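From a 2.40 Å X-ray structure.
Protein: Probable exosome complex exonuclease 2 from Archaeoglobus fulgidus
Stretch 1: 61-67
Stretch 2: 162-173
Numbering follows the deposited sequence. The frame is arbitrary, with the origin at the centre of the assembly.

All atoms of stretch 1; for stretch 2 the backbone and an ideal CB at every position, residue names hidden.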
ATOM      1  N   GLY H  61      20.630 -12.151  17.918  1.00 27.75           N
ATOM      2  CA  GLY H  61      21.949 -11.545  18.002  1.00 27.47           C
ATOM      3  C   GLY H  61      21.874 -10.224  18.735  1.00 31.93           C
ATOM      4  O   GLY H  61      20.862  -9.522  18.683  1.00 33.02           O
ATOM      5  N   VAL H  62      22.945  -9.885  19.433  1.00 29.78           N
ATOM      6  CA  VAL H  62      22.996  -8.632  20.151  1.00 28.79           C
ATOM      7  C   VAL H  62      24.091  -7.757  19.581  1.00 30.46           C
ATOM      8  O   VAL H  62      25.180  -8.234  19.304  1.00 30.29           O
ATOM      9  CB  VAL H  62      23.270  -8.850  21.663  1.00 30.96           C
ATOM     10  CG1 VAL H  62      23.321  -7.506  22.392  1.00 26.74           C
ATOM     11  CG2 VAL H  62      22.210  -9.755  22.272  1.00 26.89           C
ATOM     12  N   LYS H  63      23.792  -6.474  19.417  1.00 33.24           N
ATOM     13  CA  LYS H  63      24.780  -5.500  18.982  1.00 34.78           C
ATOM     14  C   LYS H  63      24.810  -4.311  19.936  1.00 35.42           C
ATOM     15  O   LYS H  63      23.767  -3.819  20.370  1.00 36.69           O
ATOM     16  CB  LYS H  63      24.482  -5.013  17.557  1.00 34.47           C
ATOM     17  CG  LYS H  63      24.549  -6.089  16.491  1.00 31.32           C
ATOM     18  CD  LYS H  63      25.959  -6.665  16.371  1.00 35.25           C
ATOM     19  CE  LYS H  63      26.935  -5.658  15.765  1.00 35.76           C
ATOM     20  NZ  LYS H  63      28.214  -6.313  15.359  1.00 35.57           N
ATOM     21  N   MET H  64      26.007  -3.840  20.257  1.00 34.75           N
ATOM     22  CA  MET H  64      26.141  -2.694  21.137  1.00 40.13           C
ATOM     23  C   MET H  64      26.979  -1.625  20.470  1.00 40.75           C
ATOM     24  O   MET H  64      28.011  -1.918  19.865  1.00 43.59           O
ATOM     25  CB  MET H  64      26.794  -3.101  22.456  1.00 41.43           C
ATOM     26  CG  MET H  64      25.994  -4.107  23.263  1.00 39.12           C
ATOM     27  SD  MET H  64      26.806  -4.489  24.822  1.00 42.63           S
ATOM     28  CE  MET H  64      26.503  -2.960  25.715  1.00 41.75           C
ATOM     29  N   GLN H  65      26.528  -0.386  20.575  1.00 41.81           N
ATOM     30  CA  GLN H  65      27.295   0.744  20.085  1.00 45.00           C
ATOM     31  C   GLN H  65      27.025   1.948  20.979  1.00 44.11           C
ATOM     32  O   GLN H  65      25.943   2.071  21.548  1.00 43.75           O
ATOM     33  CB  GLN H  65      26.959   1.036  18.618  1.00 38.65           C
ATOM     34  CG  GLN H  65      25.509   1.396  18.367  1.00 42.63           C
ATOM     35  CD  GLN H  65      25.190   1.612  16.893  1.00 42.88           C
ATOM     36  OE1 GLN H  65      25.507   0.776  16.038  1.00 40.69           O
ATOM     37  NE2 GLN H  65      24.553   2.738  16.591  1.00 39.16           N
ATOM     38  N   PRO H  66      28.031   2.814  21.149  1.00 50.63           N
ATOM     39  CA  PRO H  66      27.840   4.044  21.925  1.00 47.16           C
ATOM     40  C   PRO H  66      26.777   4.886  21.257  1.00 49.78           C
ATOM     41  O   PRO H  66      26.579   4.731  20.061  1.00 52.49           O
ATOM     42  CB  PRO H  66      29.197   4.729  21.822  1.00 50.14           C
ATOM     43  CG  PRO H  66      30.166   3.603  21.641  1.00 48.12           C
ATOM     44  CD  PRO H  66      29.447   2.585  20.810  1.00 48.27           C
ATOM     45  N   GLY H  67      26.091   5.742  22.003  1.00 53.72           N
ATOM     46  CA  GLY H  67      25.056   6.561  21.405  1.00 52.77           C
ATOM     47  C   GLY H  67      24.399   7.575  22.326  1.00 59.23           C
ATOM     48  O   GLY H  67      24.794   7.766  23.480  1.00 58.69           O
ATOM     49  N   UNK H 162      25.654 -14.100  26.984  1.00 36.09           N
ATOM     50  CA  UNK H 162      26.922 -14.340  26.311  1.00 34.44           C
ATOM     51  C   UNK H 162      27.405 -13.164  25.477  1.00 33.77           C
ATOM     52  O   UNK H 162      28.157 -13.343  24.532  1.00 35.10           O
ATOM     53  CB  UNK H 162      26.800 -15.575  25.417  1.00 34.44           C
ATOM     54  N   UNK H 163      26.987 -11.962  25.854  1.00 31.37           N
ATOM     55  CA  UNK H 163      27.434 -10.747  25.204  1.00 32.31           C
ATOM     56  C   UNK H 163      28.757 -10.215  25.757  1.00 38.73           C
ATOM     57  O   UNK H 163      29.058 -10.337  26.944  1.00 37.75           O
ATOM     58  CB  UNK H 163      26.353  -9.673  25.337  1.00 32.31           C
ATOM     59  N   UNK H 164      29.545  -9.615  24.872  1.00 42.20           N
ATOM     60  CA  UNK H 164      30.819  -9.023  25.247  1.00 39.68           C
ATOM     61  C   UNK H 164      30.798  -7.573  24.810  1.00 39.77           C
ATOM     62  O   UNK H 164      30.670  -7.278  23.615  1.00 38.00           O
ATOM     63  CB  UNK H 164      31.997  -9.775  24.625  1.00 39.68           C
ATOM     64  N   UNK H 165      30.885  -6.664  25.773  1.00 37.26           N
ATOM     65  CA  UNK H 165      30.861  -5.243  25.451  1.00 43.26           C
ATOM     66  C   UNK H 165      32.062  -4.893  24.582  1.00 42.82           C
ATOM     67  O   UNK H 165      33.185  -5.281  24.884  1.00 41.81           O
ATOM     68  CB  UNK H 165      30.852  -4.396  26.725  1.00 43.26           C
ATOM     69  N   UNK H 166      31.825  -4.180  23.479  1.00 42.18           N
ATOM     70  CA  UNK H 166      32.920  -3.906  22.547  1.00 47.42           C
ATOM     71  C   UNK H 166      33.600  -2.589  22.889  1.00 49.71           C
ATOM     72  O   UNK H 166      33.552  -1.661  22.085  1.00 48.40           O
ATOM     73  CB  UNK H 166      32.406  -3.875  21.106  1.00 47.42           C
ATOM     74  N   UNK H 167      34.205  -2.484  24.067  1.00 50.58           N
ATOM     75  CA  UNK H 167      34.759  -1.194  24.467  1.00 55.17           C
ATOM     76  C   UNK H 167      35.985  -0.843  23.622  1.00 53.93           C
ATOM     77  O   UNK H 167      36.132   0.290  23.171  1.00 54.15           O
ATOM     78  CB  UNK H 167      35.126  -1.210  25.952  1.00 55.17           C
ATOM     79  N   UNK H 168      36.848  -1.828  23.396  1.00 53.29           N
ATOM     80  CA  UNK H 168      38.072  -1.615  22.632  1.00 55.02           C
ATOM     81  C   UNK H 168      37.787  -1.040  21.266  1.00 59.11           C
ATOM     82  O   UNK H 168      38.281   0.027  20.922  1.00 66.27           O
ATOM     83  CB  UNK H 168      38.847  -2.926  22.489  1.00 55.02           C
ATOM     84  N   UNK H 169      36.986  -1.753  20.487  1.00 60.58           N
ATOM     85  CA  UNK H 169      36.627  -1.292  19.163  1.00 54.27           C
ATOM     86  C   UNK H 169      36.294   0.180  19.200  1.00 55.85           C
ATOM     87  O   UNK H 169      36.560   0.902  18.245  1.00 60.30           O
ATOM     88  CB  UNK H 169      35.450  -2.096  18.606  1.00 54.27           C
ATOM     89  N   UNK H 170      35.695   0.624  20.301  1.00 55.92           N
ATOM     90  CA  UNK H 170      35.233   2.005  20.395  1.00 57.79           C
ATOM     91  C   UNK H 170      36.154   2.846  21.273  1.00 60.77           C
ATOM     92  O   UNK H 170      35.764   3.911  21.758  1.00 63.33           O
ATOM     93  CB  UNK H 170      33.805   2.048  20.944  1.00 57.79           C
ATOM     94  N   UNK H 171      37.376   2.361  21.466  1.00 61.18           N
ATOM     95  CA  UNK H 171      38.390   3.081  22.235  1.00 64.82           C
ATOM     96  C   UNK H 171      37.794   3.587  23.539  1.00 64.62           C
ATOM     97  O   UNK H 171      37.584   4.787  23.722  1.00 64.83           O
ATOM     98  CB  UNK H 171      38.963   4.245  21.424  1.00 64.82           C
ATOM     99  N   UNK H 172      37.537   2.649  24.444  1.00 56.71           N
ATOM    100  CA  UNK H 172      36.691   2.902  25.587  1.00 52.38           C
ATOM    101  C   UNK H 172      37.116   1.961  26.695  1.00 55.13           C
ATOM    102  O   UNK H 172      36.470   1.878  27.741  1.00 56.50           O
ATOM    103  CB  UNK H 172      35.211   2.728  25.241  1.00 52.38           C
ATOM    104  N   UNK H 173      38.199   1.232  26.446  1.00 53.96           N
ATOM    105  CA  UNK H 173      38.788   0.364  27.452  1.00 51.67           C
ATOM    106  C   UNK H 173      38.809  -1.094  27.043  1.00 54.45           C
ATOM    107  O   UNK H 173      38.389  -1.436  25.944  1.00 55.39           O
ATOM    108  CB  UNK H 173      38.028   0.511  28.772  1.00 51.67           C
TER

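Stretch 1 is a strand whose Val62, Met64 and Pro66 turn their side chains toward stretch 2, so what it offers is mostly apolar surface. No hydrogen bond joins the two stretches; shape and packing carry the contact.

At position 162 the ideal CB has nothing of stretch 1 within 5.5 Å, so the strand places no demand on it. The residue is Asn162, the first to leave helical angles after a helix.

Position 163 points its CB toward the strand, 4.7 Å from Val62 CG1 and 5.2 Å from Met64 SD. A small or medium side chain, perhaps beta-branched, would suit this space: valine, threonine, alanine or serine. The residue is Thr163. Its CG2 lies 3.8 Å from Met64 SD, and its OG1 is 3.7 Å from Val62 CB. That hydroxyl finds no polar partner here, but is hydrogen-bonded elsewhere in the structure.

Position 164 has extended angles and a CB directed away, so almost any side chain could follow, a long polar one included. It is Lys164, whose side chain comes no nearer than its CB, 7.4 Å from Met64 SD.

At 165 the CB points sideways, yet its ideal position is 4.5 Å from Met64 SD. Valine, isoleucine or leucine would cover the thioether. Val165 does so, its CG2 4.0 Å from Met64 SD.

Position 166 has phi near -92°, which allows proline among others, and its CB points toward the strand, 5.0 Å from Met64 O. A compact apolar group would suit. Pro166 brings its CG to 3.6 Å from Met64 O, while its CD packs 3.9 Å from Met64 CB. Positions 163 and 165 both approach Met64 SD, while 166 packs against Met64 CB and O.

Positions 167 and 168 have helical angles and CBs without a neighbour in stretch 1, leaving the choice wide. They are Ala167 and Glu168; the backbone nitrogen of Ala167 makes a weak bond to Val165 O.

From 169 the CB points toward stretch 1, but nothing lies within 5.5 Å of it, so only a long side chain could arrive. Lys63 would favour an acid or a neutral polar group on charge alone. The residue is instead Arg169. Arg169 NH2 stands 4.3 Å from Lys63 NZ, which lies at the edge of the guanidinium, near its plane. The like charges are not paired with each other; both atoms are hydrogen-bonded elsewhere.

Position 170 points its CB toward stretch 1, 4.0 Å from Pro66 CG. A broad apolar or aromatic side chain would make most of the proline. Phe170 lays one ring face against it: Pro66 CD sits 3.3 Å from the ring centroid, 11° off the normal, a CH-pi contact. Gln65 CB also approaches, 4.0 Å from Phe170 CZ.

Position 171 has positive phi and is out of reach; glycine, asparagine or aspartate would tolerate it, and Asp171 is found.

At 172 the CB points toward the strand across open space, suiting a medium apolar chain. Leu172 CD2 lies 4.1 Å from Pro66 CG.

At 173, phi/psi of 119/-179 would jam a CB against the preceding carbonyl, calling for glycine: Gly173.

Stretch 2 (162-173) NTKVPAERFDLG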
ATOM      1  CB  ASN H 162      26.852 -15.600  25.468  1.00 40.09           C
ATOM      2  CG  ASN H 162      26.602 -16.848  26.309  1.00 43.32           C
ATOM      3  OD1 ASN H 162      27.533 -17.609  26.589  1.00 43.46           O
ATOM      4  ND2 ASN H 162      25.338 -17.072  26.704  1.00 37.15           N
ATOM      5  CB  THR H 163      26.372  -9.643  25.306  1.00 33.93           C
ATOM      6  OG1 THR H 163      25.218 -10.027  24.555  1.00 31.17           O
ATOM      7  CG2 THR H 163      26.904  -8.323  24.764  1.00 33.85           C
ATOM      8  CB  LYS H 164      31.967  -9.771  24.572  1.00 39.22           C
ATOM      9  CG  LYS H 164      33.319  -9.073  24.700  1.00 47.80           C
ATOM     10  CD  LYS H 164      34.393  -9.732  23.812  1.00 52.79           C
ATOM     11  CE  LYS H 164      34.961 -10.985  24.469  1.00 52.30           C
ATOM     12  NZ  LYS H 164      36.059 -11.597  23.674  1.00 62.65           N
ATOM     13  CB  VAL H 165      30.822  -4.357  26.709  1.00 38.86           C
ATOM     14  CG1 VAL H 165      30.661  -2.903  26.311  1.00 43.19           C
ATOM     15  CG2 VAL H 165      29.672  -4.774  27.609  1.00 38.75           C
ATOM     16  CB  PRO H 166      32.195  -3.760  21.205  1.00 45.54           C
ATOM     17  CG  PRO H 166      30.738  -3.427  21.566  1.00 43.04           C
ATOM     18  CD  PRO H 166      30.585  -3.514  23.064  1.00 40.45           C
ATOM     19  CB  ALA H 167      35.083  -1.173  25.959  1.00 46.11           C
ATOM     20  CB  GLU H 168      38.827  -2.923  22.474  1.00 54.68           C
ATOM     21  CG  GLU H 168      39.289  -3.476  23.792  1.00 60.00           C
ATOM     22  CD  GLU H 168      39.559  -4.947  23.714  1.00 67.57           C
ATOM     23  OE1 GLU H 168      39.821  -5.428  22.586  1.00 67.49           O
ATOM     24  OE2 GLU H 168      39.501  -5.619  24.770  1.00 67.39           O
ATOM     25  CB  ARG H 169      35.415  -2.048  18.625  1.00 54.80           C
ATOM     26  CG  ARG H 169      34.920  -1.461  17.311  1.00 59.10           C
ATOM     27  CD  ARG H 169      33.493  -1.855  16.984  1.00 59.63           C
ATOM     28  NE  ARG H 169      33.240  -3.264  17.253  1.00 59.44           N
ATOM     29  CZ  ARG H 169      32.126  -3.896  16.906  1.00 55.86           C
ATOM     30  NH1 ARG H 169      31.982  -5.177  17.208  1.00 54.70           N
ATOM     31  NH2 ARG H 169      31.158  -3.247  16.257  1.00 52.35           N
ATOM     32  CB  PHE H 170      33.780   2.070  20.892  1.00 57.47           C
ATOM     33  CG  PHE H 170      32.756   1.671  19.848  1.00 55.16           C
ATOM     34  CD1 PHE H 170      32.236   2.613  18.968  1.00 51.13           C
ATOM     35  CD2 PHE H 170      32.313   0.358  19.753  1.00 48.97           C
ATOM     36  CE1 PHE H 170      31.297   2.256  18.007  1.00 49.31           C
ATOM     37  CE2 PHE H 170      31.373  -0.011  18.796  1.00 50.44           C
ATOM     38  CZ  PHE H 170      30.864   0.937  17.925  1.00 50.31           C
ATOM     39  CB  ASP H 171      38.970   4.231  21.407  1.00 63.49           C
ATOM     40  CG  ASP H 171      39.579   3.747  20.102  1.00 76.07           C
ATOM     41  OD1 ASP H 171      40.253   2.686  20.114  1.00 74.29           O
ATOM     42  OD2 ASP H 171      39.372   4.416  19.064  1.00 75.88           O
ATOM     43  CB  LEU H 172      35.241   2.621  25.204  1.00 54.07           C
ATOM     44  CG  LEU H 172      34.217   3.746  25.266  1.00 53.74           C
ATOM     45  CD1 LEU H 172      34.732   5.011  24.611  1.00 61.85           C
ATOM     46  CD2 LEU H 172      32.936   3.286  24.608  1.00 56.03           C
TER
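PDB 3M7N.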